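Long-range contacts in ATP synthase subunit s, mitochondrial (Bos taurus, PDB 3E4G), which regulates mitochondrial ATP synthase, being needed for its proton conduction and blocking a proton leak through an alternative exit pathway: residues Asp67-Ile73 with Arg91-Tyr97; Glu118-Cys124 with Tyr143-Leu149. The protein carries 1 engineered substitution. All coordinates share one frame; numbering follows the deposited sequence.

After the N-terminal domain the chain reaches strand 63-69, and contact 1 closes a largely irregular loop of 17 residues when strand 89-93 pairs with it. Leucine-rich repeats build a sheet by laying each new strand beside the last, and the two contacts are two steps of this, with one strand pairing between them. Contact 2 opens only after contact 1 has closed, and its own excursion, through helix 129-134, ends as strand 143-147 returns beside strand 118-122. The two loops therefore neither nest nor cross. They are nevertheless joined, because strands 89-93 and 118-122 are sheet neighbours: Leu92 N lies 2.8 Å from Glu120 O, a probable hydrogen bond.

Contact 1 of 2, residues Asp67-Ile73 with Arg91-Tyr97; sequences DATDSCI and RLCKCHY. With MG (magnesium ion), chain B.
Asp67-Thr69 runs parallel to Arg91-Cys93, where the backbone bonds Ala68 N to Arg91 O and Cys93 N to Ala68 O are both 2.8 Å long, and Asp70 N extends the ladder to Cys93 O. On the face carrying Asp67, Thr69, Arg91 and Cys93, the Asp67 and Arg91 side chains lie side by side, CG anti to the backbone N in each (chi1 179° and -178°), their flat ends nearly perpendicular. Asp67 OD1 is gripped twice on its syn side. In one of two modelled Arg91 conformers, NH1 makes a salt bridge to it at 3.2 Å, coming from 29° out of the carboxylate plane while OD1 lies in the guanidinium plane; the hydroxyl Thr69 OG1 donates to Asp67 OD1 at 2.7 Å. An asparagine in place of Asp67 would probably leave the Arg91 guanidinium without its charged mate here. Such pairing is how leucine-rich repeats build their sheet, one strand per repeat. On the opposite face Ala68 CB lies 3.9 Å from Cys95 SG. Thr69 O points away from strand 91-93 and binds the magnesium ion at 2.3 Å, together with Gly35 O and three waters. Beyond the strands, the Asp70-Lys94 salt bridge is long, but one water joins Asp70 OD2 to Lys94 NZ. Another ties Ser71 O and Ile73 O to Tyr97 N.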
ATOM      1  N   ASP A  67       4.343   4.508  -3.848  1.00  6.42           N
ATOM      2  CA  ASP A  67       3.416   5.415  -4.503  1.00  6.44           C
ATOM      3  C   ASP A  67       2.784   4.653  -5.653  1.00  6.72           C
ATOM      4  O   ASP A  67       3.432   4.475  -6.708  1.00  7.26           O
ATOM      5  CB  ASP A  67       4.116   6.687  -5.000  1.00  8.06           C
ATOM      6  CG  ASP A  67       3.200   7.625  -5.693  1.00  9.66           C
ATOM      7  OD1 ASP A  67       2.020   7.267  -5.930  1.00 10.55           O
ATOM      8  OD2 ASP A  67       3.687   8.763  -5.965  1.00 14.17           O
ATOM      9  N   ALA A  68       1.599   4.106  -5.422  1.00  6.45           N
ATOM     10  CA  ALA A  68       0.865   3.338  -6.425  1.00  6.44           C
ATOM     11  C   ALA A  68      -0.199   4.235  -6.999  1.00  6.76           C
ATOM     12  O   ALA A  68      -1.287   4.383  -6.410  1.00  7.47           O
ATOM     13  CB  ALA A  68       0.276   2.077  -5.777  1.00  7.31           C
ATOM     14  N   THR A  69       0.117   4.873  -8.125  1.00  7.41           N
ATOM     15  CA  THR A  69      -0.824   5.745  -8.839  1.00  7.81           C
ATOM     16  C   THR A  69      -1.113   5.115 -10.173  1.00  7.71           C
ATOM     17  O   THR A  69      -0.200   4.755 -10.910  1.00  8.75           O
ATOM     18  CB  THR A  69      -0.215   7.170  -8.981  1.00  9.00           C
ATOM     19  OG1 THR A  69      -0.062   7.728  -7.656  1.00  9.84           O
ATOM     20  CG2 THR A  69      -1.148   8.094  -9.788  1.00 10.26           C
ATOM     21  N   ASP A  70      -2.405   4.998 -10.516  1.00  7.90           N
ATOM     22  CA  ASP A  70      -2.785   4.405 -11.806  1.00  8.44           C
ATOM     23  C   ASP A  70      -2.136   3.023 -11.923  1.00  8.78           C
ATOM     24  O   ASP A  70      -1.546   2.662 -12.935  1.00 10.81           O
ATOM     25  CB  ASP A  70      -2.414   5.314 -12.970  1.00  9.65           C
ATOM     26  CG  ASP A  70      -3.354   6.499 -13.093  1.00 11.30           C
ATOM     27  OD1 ASP A  70      -4.574   6.218 -13.173  1.00 14.77           O
ATOM     28  OD2 ASP A  70      -2.923   7.643 -13.207  1.00 16.43           O
ATOM     29  N   SER A  71      -2.303   2.205 -10.881  1.00  8.24           N
ATOM     30  CA  SER A  71      -1.658   0.904 -10.738  1.00  8.00           C
ATOM     31  C   SER A  71      -2.710  -0.199 -10.752  1.00  8.36           C
ATOM     32  O   SER A  71      -3.854   0.002 -10.313  1.00  8.78           O
ATOM     33  CB  SER A  71      -0.884   0.895  -9.437  1.00  8.17           C
ATOM     34  OG  SER A  71      -0.365  -0.373  -9.096  1.00  9.72           O
ATOM     35  N   CYS A  72      -2.293  -1.398 -11.166  1.00  8.22           N
ATOM     36  CA  CYS A  72      -3.200  -2.584 -11.178  1.00  8.55           C
ATOM     37  C   CYS A  72      -3.023  -3.472 -10.001  1.00  8.24           C
ATOM     38  O   CYS A  72      -3.547  -4.616 -10.020  1.00  9.51           O
ATOM     39  CB  CYS A  72      -3.027  -3.364 -12.532  1.00  9.56           C
ATOM     40  SG  CYS A  72      -1.424  -4.156 -12.697  1.00 11.15           S
ATOM     41  N   ILE A  73      -2.397  -3.016  -8.918  1.00  7.72           N
ATOM     42  CA  ILE A  73      -2.282  -3.850  -7.725  1.00  7.39           C
ATOM     43  C   ILE A  73      -3.670  -4.160  -7.176  1.00  8.69           C
ATOM     44  O   ILE A  73      -4.614  -3.371  -7.194  1.00 10.20           O
ATOM     45  CB  ILE A  73      -1.383  -3.208  -6.665  1.00  8.17           C
ATOM     46  CG1 ILE A  73      -1.909  -1.829  -6.205  1.00  9.09           C
ATOM     47  CG2 ILE A  73       0.058  -3.165  -7.146  1.00  8.47           C
ATOM     48  CD1 ILE A  73      -0.958  -1.200  -5.130  1.00 10.99           C
ATOM     49  N   ARG A  91       0.994   5.471  -0.576  0.50  6.45           N
ATOM     50  CA  ARG A  91      -0.017   6.246  -1.301  0.50  6.32           C
ATOM     51  C   ARG A  91      -0.659   5.302  -2.322  0.50  6.02           C
ATOM     52  O   ARG A  91       0.054   4.651  -3.105  0.50  6.38           O
ATOM     53  CB  ARG A  91       0.642   7.433  -2.008  0.50  7.55           C
ATOM     54  CG  ARG A  91      -0.293   8.287  -2.728  0.50  9.04           C
ATOM     55  CD  ARG A  91       0.527   9.572  -3.115  0.50  9.36           C
ATOM     56  NE  ARG A  91      -0.325  10.566  -3.570  0.50 11.12           N
ATOM     57  CZ  ARG A  91      -0.551  10.655  -4.955  0.50 10.50           C
ATOM     58  NH1 ARG A  91       0.046   9.800  -5.738  0.50 20.23           N
ATOM     59  NH2 ARG A  91      -1.230  11.672  -5.421  0.50 14.87           N
ATOM     60  N   LEU A  92      -1.970   5.259  -2.290  1.00  6.08           N
ATOM     61  CA  LEU A  92      -2.807   4.495  -3.256  1.00  6.31           C
ATOM     62  C   LEU A  92      -3.675   5.565  -3.951  1.00  6.67           C
ATOM     63  O   LEU A  92      -4.533   6.175  -3.283  1.00  7.84           O
ATOM     64  CB  LEU A  92      -3.696   3.472  -2.523  1.00  6.61           C
ATOM     65  CG  LEU A  92      -2.951   2.486  -1.644  1.00  6.72           C
ATOM     66  CD1 LEU A  92      -3.928   1.595  -0.866  1.00  9.44           C
ATOM     67  CD2 LEU A  92      -1.915   1.676  -2.386  1.00  8.64           C
ATOM     68  N   CYS A  93      -3.442   5.804  -5.221  1.00  6.86           N
ATOM     69  CA  CYS A  93      -4.138   6.868  -5.954  1.00  7.37           C
ATOM     70  C   CYS A  93      -4.587   6.306  -7.283  1.00  7.50           C
ATOM     71  O   CYS A  93      -3.778   5.794  -8.062  1.00  7.58           O
ATOM     72  CB  CYS A  93      -3.170   8.061  -6.144  1.00  7.88           C
ATOM     73  SG  CYS A  93      -3.876   9.407  -7.088  1.00 10.74           S
ATOM     74  N   LYS A  94      -5.894   6.394  -7.562  1.00  7.91           N
ATOM     75  CA  LYS A  94      -6.416   5.920  -8.859  1.00  8.87           C
ATOM     76  C   LYS A  94      -5.970   4.454  -9.064  1.00  8.47           C
ATOM     77  O   LYS A  94      -5.521   4.036 -10.133  1.00 10.52           O
ATOM     78  CB  LYS A  94      -5.947   6.808 -10.015  1.00  9.79           C
ATOM     79  CG  LYS A  94      -6.517   8.196  -9.942  1.00 11.31           C
ATOM     80  CD  LYS A  94      -6.037   9.166 -11.066  1.00 14.08           C
ATOM     81  CE  LYS A  94      -4.641   9.654 -10.849  1.00 17.26           C
ATOM     82  NZ  LYS A  94      -4.342  10.914 -11.706  1.00 22.49           N
ATOM     83  N   CYS A  95      -6.143   3.662  -7.978  1.00  8.59           N
ATOM     84  CA  CYS A  95      -5.926   2.193  -8.012  1.00  9.01           C
ATOM     85  C   CYS A  95      -7.305   1.586  -8.145  1.00  8.94           C
ATOM     86  O   CYS A  95      -8.034   1.387  -7.172  1.00 10.21           O
ATOM     87  CB  CYS A  95      -5.190   1.686  -6.804  1.00  9.20           C
ATOM     88  SG  CYS A  95      -3.482   2.234  -6.708  1.00  9.96           S
ATOM     89  N   HIS A  96      -7.739   1.367  -9.392  1.00  8.76           N
ATOM     90  CA  HIS A  96      -9.142   1.037  -9.663  1.00  9.72           C
ATOM     91  C   HIS A  96      -9.535  -0.336  -9.213  1.00  9.40           C
ATOM     92  O   HIS A  96     -10.743  -0.620  -9.120  1.00 12.07           O
ATOM     93  CB  HIS A  96      -9.453   1.340 -11.096  1.00 12.75           C
ATOM     94  CG  HIS A  96      -9.206   2.803 -11.465  1.00 13.26           C
ATOM     95  ND1 HIS A  96      -9.693   3.859 -10.749  1.00 15.93           N
ATOM     96  CD2 HIS A  96      -8.378   3.311 -12.407  1.00 15.94           C
ATOM     97  CE1 HIS A  96      -9.245   4.974 -11.304  1.00 17.51           C
ATOM     98  NE2 HIS A  96      -8.468   4.668 -12.329  1.00 18.60           N
ATOM     99  N   TYR A  97      -8.589  -1.218  -8.924  1.00  8.09           N
ATOM    100  CA  TYR A  97      -8.892  -2.586  -8.522  1.00  9.02           C
ATOM    101  C   TYR A  97      -8.862  -2.764  -7.035  1.00  8.71           C
ATOM    102  O   TYR A  97      -9.285  -3.848  -6.573  1.00 11.60           O
ATOM    103  CB  TYR A  97      -7.954  -3.555  -9.187  1.00 10.57           C
ATOM    104  CG  TYR A  97      -7.980  -3.513 -10.672  1.00 11.57           C
ATOM    105  CD1 TYR A  97      -8.813  -4.295 -11.346  1.00 19.37           C
ATOM    106  CD2 TYR A  97      -7.025  -2.841 -11.379  1.00 17.53           C
ATOM    107  CE1 TYR A  97      -8.846  -4.253 -12.756  1.00 21.11           C
ATOM    108  CE2 TYR A  97      -6.999  -2.762 -12.743  1.00 19.17           C
ATOM    109  CZ  TYR A  97      -7.915  -3.440 -13.415  1.00 18.75           C
ATOM    110  OH  TYR A  97      -7.950  -3.473 -14.804  1.00 23.55           O
TER
HETATM  111 MG    MG B 176       1.986   4.691 -11.684  1.00 11.25          MG
HETATM  112  O   HOH W   1      -7.131   6.895 -13.790  1.00 22.49           O
HETATM  113  O   HOH W   2      -5.454   3.560 -13.533  1.00 23.84           O
HETATM  114  O   HOH W   3      -4.180   9.758 -14.160  1.00 26.75           O
HETATM  115  O   HOH W   4       0.819   4.037 -13.816  1.00 12.65           O
HETATM  116  O   HOH W   5      -5.666  -1.153  -8.500  1.00  8.45           O
HETATM  117  O   HOH W   6      -5.884   1.410 -11.663  1.00 13.65           O
HETATM  118  O   HOH W   7       1.817   7.004 -12.183  1.00 12.65           O
HETATM  119  O   HOH W   8       4.050   4.474 -12.907  1.00 15.94           O

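Contact 2 of 2, residues Glu118-Cys124 with Tyr143-Leu149; sequences EMEIISC and YLFLSDL
Tyr143 and Glu118 stand side by side and point the same way, and in the one of two modelled Glu118 conformers described here the methylene Glu118 CG reaches the ring edge 3.7 Å from Tyr143 CD2. In that conformer the carboxylate plane is turned 70° from the ring. Two residues further along, on the same face, Glu120 leans across Phe145 instead: its OE2 comes to the ring edge, 3.7 Å from Phe145 CD2, while its CG also approaches the edge of Tyr143. On this same face Ile122 reaches back along the strand. With CG1 beside its backbone N (chi1 -57°), it brings CD1 obliquely to within 3.7 Å of Phe145 CE2, and its CG2 rests near Ser147 CB. The other face is aliphatic: Met119 CB meets Leu144 CD1, Ile121 CB meets Leu146 CD2 at 4.0 Å, and Ile121 CG2 lies beside Leu149, whose side chain crosses it at about a right angle. Between the faces, five backbone hydrogen bonds join the parallel strands, from Met119 N to Tyr143 O through to Ser123 N to Ser147 O. Past their ends, Ser123 OG donates to the anti lone pair of Asp148 OD2 at 2.7 Å, and a water links that hydroxyl to Ser147 OG.

These two strands and helix 129-134 form a beta-alpha-beta unit within the fourth leucine-rich repeat. Ile132 of that helix packs on Ile121, Leu146 and Leu149, so the aliphatic face looks into the core between sheet and helices. At the flanks, strand 89-93 bonds to 118-122 through Ile90 and Leu92, while Tyr143, Leu144 and Phe145 touch strand 170-174, an outermost strand of the sheet.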
ATOM      1  N   GLU A 118       2.411   6.887   7.556  1.00  7.20           N
ATOM      2  CA  GLU A 118       1.660   7.798   6.688  0.50  7.31           C
ATOM      3  C   GLU A 118       0.941   6.973   5.611  1.00  6.75           C
ATOM      4  O   GLU A 118       1.573   6.139   4.956  1.00  7.54           O
ATOM      5  CB  GLU A 118       2.631   8.760   5.999  0.50  8.77           C
ATOM      6  CG  GLU A 118       2.132   9.515   4.771  0.50 11.18           C
ATOM      7  CD  GLU A 118       3.144  10.412   4.137  0.50 10.68           C
ATOM      8  OE1 GLU A 118       3.743  11.215   4.922  0.50 13.54           O
ATOM      9  OE2 GLU A 118       3.299  10.291   2.910  0.50  6.95           O
ATOM     10  N   MET A 119      -0.337   7.268   5.412  0.50  6.82           N
ATOM     11  CA  MET A 119      -1.025   6.657   4.265  0.50  6.49           C
ATOM     12  C   MET A 119      -1.947   7.655   3.630  0.50  6.69           C
ATOM     13  O   MET A 119      -2.497   8.546   4.274  0.50  7.11           O
ATOM     14  CB  MET A 119      -1.771   5.407   4.729  0.50  6.47           C
ATOM     15  CG  MET A 119      -2.316   4.599   3.663  0.50  5.39           C
ATOM     16  SD  MET A 119      -2.843   2.992   4.327  0.50  8.10           S
ATOM     17  CE  MET A 119      -3.176   2.216   2.767  0.50  8.30           C
ATOM     18  N   GLU A 120      -2.085   7.466   2.325  1.00  6.69           N
ATOM     19  CA  GLU A 120      -2.904   8.368   1.489  1.00  6.44           C
ATOM     20  C   GLU A 120      -3.737   7.454   0.561  1.00  6.45           C
ATOM     21  O   GLU A 120      -3.148   6.565  -0.070  1.00  7.04           O
ATOM     22  CB  GLU A 120      -2.027   9.266   0.645  1.00  7.28           C
ATOM     23  CG  GLU A 120      -1.020  10.100   1.516  1.00  8.18           C
ATOM     24  CD  GLU A 120      -0.147  10.897   0.596  1.00  8.94           C
ATOM     25  OE1 GLU A 120       0.695  10.355  -0.119  1.00  9.99           O
ATOM     26  OE2 GLU A 120      -0.423  12.115   0.413  1.00 14.87           O
ATOM     27  N   ILE A 121      -5.026   7.701   0.502  1.00  6.50           N
ATOM     28  CA  ILE A 121      -5.932   6.902  -0.367  1.00  6.52           C
ATOM     29  C   ILE A 121      -6.787   7.898  -1.116  1.00  6.86           C
ATOM     30  O   ILE A 121      -7.575   8.634  -0.493  1.00  7.27           O
ATOM     31  CB  ILE A 121      -6.772   5.906   0.458  1.00  7.11           C
ATOM     32  CG1 ILE A 121      -5.885   5.028   1.340  1.00  7.94           C
ATOM     33  CG2 ILE A 121      -7.591   5.039  -0.513  1.00  8.33           C
ATOM     34  CD1 ILE A 121      -6.673   4.133   2.284  1.00  9.90           C
ATOM     35  N   ILE A 122      -6.604   7.932  -2.425  1.00  6.94           N
ATOM     36  CA  ILE A 122      -7.141   9.021  -3.278  1.00  7.24           C
ATOM     37  C   ILE A 122      -7.773   8.378  -4.488  1.00  7.41           C
ATOM     38  O   ILE A 122      -7.116   7.657  -5.244  1.00  7.69           O
ATOM     39  CB  ILE A 122      -5.997   9.953  -3.730  1.00  8.07           C
ATOM     40  CG1 ILE A 122      -5.241  10.533  -2.503  1.00  8.80           C
ATOM     41  CG2 ILE A 122      -6.583  11.077  -4.621  1.00  9.98           C
ATOM     42  CD1 ILE A 122      -3.859  10.958  -2.811  1.00 15.15           C
ATOM     43  N   SER A 123      -9.051   8.705  -4.744  1.00  7.90           N
ATOM     44  CA  SER A 123      -9.670   8.309  -6.034  1.00  8.22           C
ATOM     45  C   SER A 123      -9.556   6.811  -6.281  1.00  8.06           C
ATOM     46  O   SER A 123      -9.293   6.367  -7.396  1.00  9.40           O
ATOM     47  CB  SER A 123      -9.081   9.111  -7.186  1.00  9.13           C
ATOM     48  OG  SER A 123      -9.265  10.513  -7.021  1.00 10.88           O
ATOM     49  N   CYS A 124      -9.799   6.017  -5.232  1.00  7.98           N
ATOM     50  CA  CYS A 124      -9.916   4.540  -5.346  1.00  8.38           C
ATOM     51  C   CYS A 124     -11.377   4.239  -5.140  1.00  9.01           C
ATOM     52  O   CYS A 124     -11.868   4.196  -3.993  1.00 10.12           O
ATOM     53  CB  CYS A 124      -9.029   3.856  -4.319  1.00  8.43           C
ATOM     54  SG  CYS A 124      -7.264   4.138  -4.592  1.00  8.48           S
ATOM     55  N   TYR A 143      -0.287  10.262   9.921  1.00  9.39           N
ATOM     56  CA  TYR A 143      -0.940  11.044   8.852  1.00  9.51           C
ATOM     57  C   TYR A 143      -1.800  10.103   8.019  1.00  8.62           C
ATOM     58  O   TYR A 143      -1.273   9.060   7.564  1.00  8.22           O
ATOM     59  CB  TYR A 143       0.157  11.714   7.960  1.00 10.32           C
ATOM     60  CG  TYR A 143      -0.392  12.568   6.863  1.00 10.54           C
ATOM     61  CD1 TYR A 143      -0.971  13.779   7.143  1.00 15.30           C
ATOM     62  CD2 TYR A 143      -0.323  12.154   5.551  1.00 11.28           C
ATOM     63  CE1 TYR A 143      -1.427  14.584   6.102  1.00 15.61           C
ATOM     64  CE2 TYR A 143      -0.751  12.995   4.510  1.00 12.04           C
ATOM     65  CZ  TYR A 143      -1.305  14.197   4.813  1.00 11.39           C
ATOM     66  OH  TYR A 143      -1.698  15.068   3.781  1.00 13.84           O
ATOM     67  N   LEU A 144      -3.033  10.492   7.787  1.00  8.54           N
ATOM     68  CA  LEU A 144      -3.946   9.728   6.899  1.00  7.98           C
ATOM     69  C   LEU A 144      -4.680  10.771   6.079  1.00  8.58           C
ATOM     70  O   LEU A 144      -5.399  11.602   6.646  1.00 10.03           O
ATOM     71  CB  LEU A 144      -4.940   8.870   7.696  1.00  9.40           C
ATOM     72  CG  LEU A 144      -5.917   8.039   6.875  1.00  9.60           C
ATOM     73  CD1 LEU A 144      -5.228   7.090   5.945  1.00  9.64           C
ATOM     74  CD2 LEU A 144      -6.886   7.262   7.808  1.00 11.98           C
ATOM     75  N   PHE A 145      -4.542  10.670   4.782  1.00  7.46           N
ATOM     76  CA  PHE A 145      -5.189  11.586   3.829  1.00  7.55           C
ATOM     77  C   PHE A 145      -6.130  10.740   2.967  1.00  7.79           C
ATOM     78  O   PHE A 145      -5.683   9.793   2.302  1.00  7.86           O
ATOM     79  CB  PHE A 145      -4.125  12.249   2.954  1.00  7.81           C
ATOM     80  CG  PHE A 145      -4.620  13.082   1.815  1.00  8.27           C
ATOM     81  CD1 PHE A 145      -5.752  13.866   1.926  1.00  9.50           C
ATOM     82  CD2 PHE A 145      -3.950  13.038   0.607  1.00  9.90           C
ATOM     83  CE1 PHE A 145      -6.153  14.655   0.814  1.00 10.58           C
ATOM     84  CE2 PHE A 145      -4.341  13.812  -0.485  1.00 11.38           C
ATOM     85  CZ  PHE A 145      -5.458  14.610  -0.348  1.00 11.40           C
ATOM     86  N   LEU A 146      -7.405  11.103   2.990  1.00  7.83           N
ATOM     87  CA  LEU A 146      -8.464  10.421   2.200  1.00  8.05           C
ATOM     88  C   LEU A 146      -9.072  11.441   1.252  1.00  8.20           C
ATOM     89  O   LEU A 146      -9.489  12.514   1.720  1.00  9.35           O
ATOM     90  CB  LEU A 146      -9.551   9.875   3.128  1.00  8.92           C
ATOM     91  CG  LEU A 146      -9.043   8.958   4.239  1.00  9.55           C
ATOM     92  CD1 LEU A 146     -10.237   8.435   5.102  1.00 13.17           C
ATOM     93  CD2 LEU A 146      -8.247   7.794   3.692  1.00  9.70           C
ATOM     94  N   SER A 147      -9.185  11.112  -0.018  1.00  7.67           N
ATOM     95  CA  SER A 147      -9.680  12.064  -0.986  1.00  7.84           C
ATOM     96  C   SER A 147     -10.475  11.349  -2.083  1.00  8.04           C
ATOM     97  O   SER A 147     -10.017  10.322  -2.616  1.00  7.99           O
ATOM     98  CB  SER A 147      -8.519  12.753  -1.653  1.00  8.66           C
ATOM     99  OG  SER A 147      -8.978  13.570  -2.724  1.00  9.88           O
ATOM    100  N   ASP A 148     -11.637  11.899  -2.451  1.00  8.73           N
ATOM    101  CA  ASP A 148     -12.380  11.421  -3.637  1.00  9.02           C
ATOM    102  C   ASP A 148     -12.610   9.896  -3.503  1.00  8.74           C
ATOM    103  O   ASP A 148     -12.281   9.116  -4.391  1.00  9.21           O
ATOM    104  CB  ASP A 148     -11.675  11.764  -4.921  1.00  9.58           C
ATOM    105  CG  ASP A 148     -12.476  11.360  -6.176  1.00 10.43           C
ATOM    106  OD1 ASP A 148     -13.735  11.427  -6.090  1.00 13.18           O
ATOM    107  OD2 ASP A 148     -11.866  11.042  -7.173  1.00 11.70           O
ATOM    108  N   LEU A 149     -13.243   9.508  -2.401  1.00  8.63           N
ATOM    109  CA  LEU A 149     -13.627   8.098  -2.111  1.00  8.63           C
ATOM    110  C   LEU A 149     -15.111   8.103  -2.026  1.00  9.35           C
ATOM    111  O   LEU A 149     -15.683   8.189  -0.939  1.00 10.09           O
ATOM    112  CB  LEU A 149     -12.988   7.573  -0.818  1.00  8.65           C
ATOM    113  CG  LEU A 149     -11.455   7.685  -0.778  1.00  7.97           C
ATOM    114  CD1 LEU A 149     -10.931   7.103   0.536  1.00  8.87           C
ATOM    115  CD2 LEU A 149     -10.792   7.042  -1.992  1.00  9.14           C
TER
HETATM  116  O   HOH W   9      -8.769  13.306  -5.650  1.00 23.95           O